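Local structure of 3'3'-cGAMP-specific phosphodiesterase 3 (Vibrio cholerae O1 biovar El Tor str. N16961, 5Z7C) at residues Q123-T126 against E127-L130; T131-D134 against I135-G139; I147-R150 against C151-A155. The protein is a largely helical protein of the HD-domain family, with two HD-type regions along its chain, the first of them partial. The protein carries 2 engineered substitutions. All coordinates share one frame; numbering follows the deposited sequence.

Contact 1: residues Q123-T126 against E127-L130; sequences QSWT and ERIL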
# COMPACT_ATOMS: atom_id res chain seq x y z
N GLN A 123 21.97 -20.59 9.16
CA GLN A 123 22.61 -21.88 9.25
C GLN A 123 23.87 -21.84 8.42
O GLN A 123 24.07 -20.91 7.66
CB GLN A 123 21.66 -22.93 8.73
CG GLN A 123 20.29 -22.36 8.47
CD GLN A 123 19.46 -23.21 7.55
OE1 GLN A 123 19.74 -24.38 7.34
NE2 GLN A 123 18.41 -22.62 7.01
N SER A 124 24.72 -22.82 8.55
CA SER A 124 25.91 -22.75 7.76
C SER A 124 25.51 -22.19 6.42
O SER A 124 24.50 -22.52 5.87
CB SER A 124 26.54 -24.12 7.59
OG SER A 124 25.79 -24.88 6.69
N TRP A 125 26.32 -21.30 5.92
CA TRP A 125 26.27 -20.93 4.55
C TRP A 125 26.08 -22.13 3.69
O TRP A 125 25.20 -22.17 2.88
CB TRP A 125 27.55 -20.28 4.16
CG TRP A 125 27.33 -19.37 3.10
CD1 TRP A 125 26.61 -18.24 3.14
CD2 TRP A 125 27.80 -19.50 1.80
NE1 TRP A 125 26.61 -17.63 1.93
CE2 TRP A 125 27.34 -18.40 1.08
CE3 TRP A 125 28.57 -20.44 1.16
CZ2 TRP A 125 27.63 -18.22 -0.22
CZ3 TRP A 125 28.85 -20.26 -0.10
CH2 TRP A 125 28.39 -19.16 -0.80
N THR A 126 26.93 -23.10 3.83
CA THR A 126 26.82 -24.26 3.01
C THR A 126 25.44 -24.87 3.12
O THR A 126 24.95 -25.42 2.18
CB THR A 126 27.89 -25.26 3.36
OG1 THR A 126 29.03 -25.01 2.54
CG2 THR A 126 27.42 -26.65 3.09
N GLU A 127 24.80 -24.76 4.27
CA GLU A 127 23.50 -25.38 4.45
C GLU A 127 22.45 -24.62 3.70
O GLU A 127 21.57 -25.19 3.10
CB GLU A 127 23.12 -25.36 5.91
CG GLU A 127 23.25 -26.68 6.61
CD GLU A 127 22.67 -27.82 5.82
OE1 GLU A 127 23.38 -28.81 5.58
OE2 GLU A 127 21.48 -27.74 5.44
N ARG A 128 22.55 -23.32 3.77
CA ARG A 128 21.62 -22.43 3.15
C ARG A 128 21.59 -22.61 1.66
O ARG A 128 20.55 -22.53 1.05
CB ARG A 128 22.01 -21.01 3.47
CG ARG A 128 22.06 -20.75 4.95
CD ARG A 128 21.71 -19.31 5.30
NE ARG A 128 22.65 -18.37 4.71
CZ ARG A 128 22.35 -17.12 4.40
NH1 ARG A 128 21.15 -16.65 4.63
NH2 ARG A 128 23.26 -16.35 3.86
N ILE A 129 22.73 -22.85 1.07
CA ILE A 129 22.76 -23.09 -0.34
C ILE A 129 22.10 -24.40 -0.66
O ILE A 129 21.35 -24.49 -1.60
CB ILE A 129 24.17 -23.10 -0.83
CG1 ILE A 129 24.83 -21.81 -0.43
CG2 ILE A 129 24.21 -23.24 -2.32
CD1 ILE A 129 24.36 -20.63 -1.17
N LEU A 130 22.40 -25.42 0.10
CA LEU A 130 21.83 -26.69 -0.21
C LEU A 130 20.35 -26.64 -0.03
O LEU A 130 19.60 -27.14 -0.83
CB LEU A 130 22.44 -27.76 0.67
CG LEU A 130 23.86 -28.05 0.24
CD1 LEU A 130 24.42 -29.14 1.04
CD2 LEU A 130 23.91 -28.40 -1.19
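Ile-129 reaches back under the indole of Trp-125, one turn earlier, and meets one face of the ring. Its CG1 lies 4.2 Å from the centroid of the six-membered ring of Trp-125, only 6° off the ring normal, which satisfies the geometry of a CH-pi contact. CD1 of Ile-129 continues the same approach and comes 4.2 Å from CZ2 of Trp-125. The indole gets there because its CG stands roughly anti to the backbone N (chi1 -152°), so the ring is carried along the helix toward the following turn. Trp-125 also touches a crystal neighbour, so the lattice may share in fixing the ring.

Arg-128 meets the five-membered side of the same indole. Its NH2 is 3.9 Å from CD1 of Trp-125, and that carbon lies at the edge of the guanidinium, in its plane. Ring and guanidinium planes are turned 52° apart, and the side chains cross at about a right angle, so the two groups are not stacked. Closer to the backbone, Arg-128 runs its CG past the carbonyl oxygen of Gln-123.

Trp-125, Arg-128 and Ile-129 belong to the start of helix 125-137, with Ser-124 at the N-cap. The OG of Ser-124 accepts a weak capping bond from Glu-127 N, although OG is crowded in the model and its position is less certain. The carbonyl of Ser-124 starts the regular ladder by accepting from Arg-128 N at 3.0 Å, and Trp-125 O then accepts from Ile-129 N at 3.1 Å.

Before the cap, Gln-123 crosses Glu-127 almost perpendicularly: its OE1 lies 3.8 Å from CB of Glu-127, while the carboxylate itself leads away. On another side of the turn, CG of Leu-130 rests 3.4 Å from the carbonyl oxygen of Thr-126.

Contact 2: residues T131-D134 against I135-G139; sequences TTID and ILKNG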
# COMPACT_ATOMS: atom_id res chain seq x y z
N THR A 131 19.91 -26.03 1.05
CA THR A 131 18.51 -25.89 1.32
C THR A 131 17.79 -25.05 0.31
O THR A 131 16.70 -25.36 -0.05
CB THR A 131 18.31 -25.32 2.68
OG1 THR A 131 19.19 -25.98 3.57
CG2 THR A 131 16.93 -25.56 3.13
N THR A 132 18.39 -23.97 -0.11
CA THR A 132 17.75 -23.13 -1.10
C THR A 132 17.61 -23.85 -2.42
O THR A 132 16.68 -23.64 -3.15
CB THR A 132 18.29 -21.68 -1.20
OG1 THR A 132 19.68 -21.68 -1.51
CG2 THR A 132 18.07 -20.93 0.04
N ILE A 133 18.58 -24.67 -2.73
CA ILE A 133 18.52 -25.45 -3.94
C ILE A 133 17.40 -26.45 -3.85
O ILE A 133 16.75 -26.71 -4.83
CB ILE A 133 19.86 -26.10 -4.24
CG1 ILE A 133 20.81 -25.05 -4.75
CG2 ILE A 133 19.75 -27.11 -5.32
CD1 ILE A 133 22.15 -25.56 -5.02
N ASP A 134 17.20 -27.03 -2.70
CA ASP A 134 16.19 -28.03 -2.57
C ASP A 134 14.82 -27.47 -2.81
O ASP A 134 14.00 -28.08 -3.44
CB ASP A 134 16.24 -28.63 -1.19
CG ASP A 134 17.17 -29.78 -1.11
OD1 ASP A 134 17.61 -30.29 -2.14
OD2 ASP A 134 17.47 -30.20 0.01
N ILE A 135 14.57 -26.30 -2.28
CA ILE A 135 13.32 -25.59 -2.47
C ILE A 135 13.10 -25.20 -3.91
O ILE A 135 12.00 -25.18 -4.38
CB ILE A 135 13.22 -24.43 -1.51
CG1 ILE A 135 13.01 -24.96 -0.12
CG2 ILE A 135 12.05 -23.57 -1.82
CD1 ILE A 135 13.34 -24.01 0.91
N LEU A 136 14.16 -24.83 -4.57
CA LEU A 136 14.10 -24.33 -5.92
C LEU A 136 13.59 -25.42 -6.83
O LEU A 136 13.17 -25.16 -7.93
CB LEU A 136 15.50 -23.96 -6.35
CG LEU A 136 15.78 -23.47 -7.75
CD1 LEU A 136 15.07 -22.20 -7.99
CD2 LEU A 136 17.20 -23.26 -7.94
N LYS A 137 13.85 -26.64 -6.48
CA LYS A 137 13.75 -27.67 -7.47
C LYS A 137 12.35 -28.14 -7.46
O LYS A 137 11.88 -28.74 -8.40
CB LYS A 137 14.70 -28.79 -7.14
CG LYS A 137 16.09 -28.50 -7.63
CD LYS A 137 16.94 -29.73 -7.63
CE LYS A 137 17.95 -29.67 -8.74
NZ LYS A 137 17.43 -30.19 -10.03
N ASN A 138 11.66 -27.87 -6.36
CA ASN A 138 10.27 -28.28 -6.21
C ASN A 138 9.63 -27.70 -4.95
O ASN A 138 10.30 -27.52 -3.94
CB ASN A 138 10.16 -29.80 -6.21
CG ASN A 138 8.72 -30.28 -6.34
OD1 ASN A 138 7.90 -29.63 -6.98
ND2 ASN A 138 8.42 -31.43 -5.75
N GLY A 139 8.34 -27.41 -5.03
CA GLY A 139 7.57 -27.64 -6.24
C GLY A 139 6.82 -26.41 -6.70
O GLY A 139 7.14 -25.82 -7.72
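Along the later turns of the alpha-helix 125-137, Ile-135 lies one turn beyond Thr-131 and packs against its carbonyl. Both CG1 and CD1 of Ile-135 approach this oxygen, CD1 standing 3.7 Å from Thr-131 O. The first torsion explains the fit: CG1 sits beside the residue's own backbone N (chi1 -71°), which turns the longer branch back along the helix. The methyls are only loosely in touch, with CG2 of Thr-131 4.5 Å from CD1 of Ile-135.

The same carbonyl takes the backbone bond from Ile-135 N at 3.2 Å and an N-H...O angle of 164°. Leu-136 N follows with a bond of 3.1 Å to Thr-132 O, supplemented by a weak one to Ile-133 O. At Lys-137 the N donates to Asp-134 O, three residues back, in a long, weak bond of 3.4 Å. Lys-137 lays its CG 3.4 Å from Ile-133 O, whereas its amine leads away from the preceding turn.

The hydroxyls of Thr-131 and Thr-132 are tied to Glu-127 O and Arg-128 O, one turn earlier. On helix 108-118, Thr-132 touches Ile-115 and Val-116, Ile-135 touches Ile-115, and Leu-136 touches Leu-108. Positions three to four residues apart, Thr-132 with Ile-135 and Leu-136, fall on one side of an alpha-helix, as in helix-helix packing within an HD-type region.

Contact 3: residues I147-R150 against C151-A155; sequences IQTR and CTRGA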
# COMPACT_ATOMS: atom_id res chain seq x y z
N ILE A 147 3.66 -18.51 0.27
CA ILE A 147 2.44 -18.22 0.97
C ILE A 147 2.71 -18.04 2.43
O ILE A 147 2.20 -17.14 3.03
CB ILE A 147 1.43 -19.33 0.78
CG1 ILE A 147 1.01 -19.42 -0.66
CG2 ILE A 147 0.20 -19.07 1.55
CD1 ILE A 147 0.58 -18.15 -1.20
N GLN A 148 3.49 -18.91 3.01
CA GLN A 148 3.63 -18.92 4.42
C GLN A 148 4.19 -17.61 4.84
O GLN A 148 3.83 -17.06 5.86
CB GLN A 148 4.61 -20.00 4.81
CG GLN A 148 5.05 -19.95 6.22
CD GLN A 148 4.02 -20.45 7.16
OE1 GLN A 148 2.99 -20.95 6.74
NE2 GLN A 148 4.28 -20.34 8.43
N THR A 149 5.12 -17.14 4.06
CA THR A 149 5.74 -15.89 4.37
C THR A 149 4.74 -14.78 4.26
O THR A 149 4.67 -13.94 5.11
CB THR A 149 6.92 -15.66 3.44
OG1 THR A 149 7.95 -16.55 3.82
CG2 THR A 149 7.46 -14.29 3.57
N ARG A 150 4.00 -14.75 3.18
CA ARG A 150 3.06 -13.68 2.94
C ARG A 150 1.97 -13.66 3.97
O ARG A 150 1.59 -12.62 4.45
CB ARG A 150 2.45 -13.90 1.57
CG ARG A 150 1.23 -13.12 1.27
CD ARG A 150 0.44 -13.81 0.25
NE ARG A 150 1.24 -13.99 -0.94
CZ ARG A 150 0.75 -14.44 -2.09
NH1 ARG A 150 -0.53 -14.73 -2.20
NH2 ARG A 150 1.55 -14.57 -3.14
N CYS A 151 1.41 -14.81 4.22
CA CYS A 151 0.30 -14.92 5.11
C CYS A 151 0.70 -14.58 6.52
O CYS A 151 -0.06 -14.02 7.25
CB CYS A 151 -0.36 -16.28 4.97
SG CYS A 151 0.34 -17.60 6.01
N THR A 152 1.87 -15.00 6.91
CA THR A 152 2.39 -14.68 8.21
C THR A 152 2.67 -13.20 8.35
O THR A 152 2.48 -12.62 9.39
CB THR A 152 3.65 -15.45 8.46
OG1 THR A 152 4.59 -15.11 7.44
CG2 THR A 152 3.38 -16.88 8.36
N ARG A 153 3.16 -12.61 7.26
CA ARG A 153 3.53 -11.21 7.25
C ARG A 153 2.30 -10.31 7.31
O ARG A 153 2.31 -9.28 7.99
CB ARG A 153 4.35 -10.88 6.00
CG ARG A 153 5.85 -11.05 6.19
CD ARG A 153 6.63 -10.13 5.26
NE ARG A 153 7.85 -10.76 4.76
CZ ARG A 153 8.44 -10.43 3.62
NH1 ARG A 153 7.93 -9.46 2.86
NH2 ARG A 153 9.54 -11.05 3.23
N GLY A 154 1.25 -10.69 6.59
CA GLY A 154 0.05 -9.90 6.57
C GLY A 154 -0.64 -9.99 7.90
O GLY A 154 -1.16 -9.03 8.39
N ALA A 155 -0.62 -11.16 8.48
CA ALA A 155 -1.23 -11.37 9.75
C ALA A 155 -0.53 -10.49 10.74
O ALA A 155 -1.11 -10.01 11.68
CB ALA A 155 -1.10 -12.77 10.15
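Thr-149 and Arg-153, one turn apart on helix 141-160, lie side by side and point the same way. The methyl CG2 of Thr-149 is 3.7 Å from NE of Arg-153 and reaches the guanidinium obliquely, so the contact is van der Waals packing along the arginine. Beneath it, Arg-153 N donates to Thr-149 O at 2.9 Å.

The next pair, Gln-148 and Thr-152, cross at about a right angle. NE2 of Gln-148 comes 3.6 Å from CG2 of Thr-152, an amide against a methyl. That methyl and Gln-148 O are modelled too close together, however, so the placement of the Thr-152 side chain is doubtful. As modelled, its hydroxyl is turned inward to the backbone, OG1 lying between its own N and carbonyl carbon (chi1 59°). From there OG1 is 2.6 Å from Thr-149 O, with Gln-148 O also within reach; which carbonyl takes the proton is not settled.

Cys-151 is buried on another side of the helix. Its N makes a nearly straight bond of 2.7 Å to Ile-147 O (174° at the hydrogen), and its CB is 4.4 Å from CG2 of Ile-147. The CD1 of Ile-147 also stands 3.7 Å above the guanidinium plane of Arg-150, offset toward the rim.

Farther out, Thr-149 OG1 bonds to Glu-145 O, and Thr-149 and Arg-153 both touch Asn-118 of helix 108-118. Cys-151 abuts His-172, Pro-184 lies against Ile-147 and Gln-148, and Arg-150 NH1 has a long, weak ion pair with Asp-175.

The chemistry of Thr-149 with Arg-153, and more tentatively of Thr-152 with Gln-148, is consistent with van der Waals packing between the side chains of each pair, with the threonine hydroxyls turned to main-chain carbonyls.

Overall arrangement
Contacts 1 and 2 are successive lengths of helix 125-137, their centres 13 Å apart, and they meet where OE1 of Gln-123 lies 4.1 Å from OG1 of Thr-131, a packing approach. Contact 3 belongs to the next helix, 141-160, and touches neither: its nearest atoms are about 13 Å from contact 1 and about 10 Å from contact 2. Helix 108-118 is the shared neighbour, packed by side chains from both contact 2 and contact 3. The series also runs inward, from 34 Å to 30 Å to 15 Å between contact centre and chain centre, so exposed surface gives way to partly buried structure within one HD-type region.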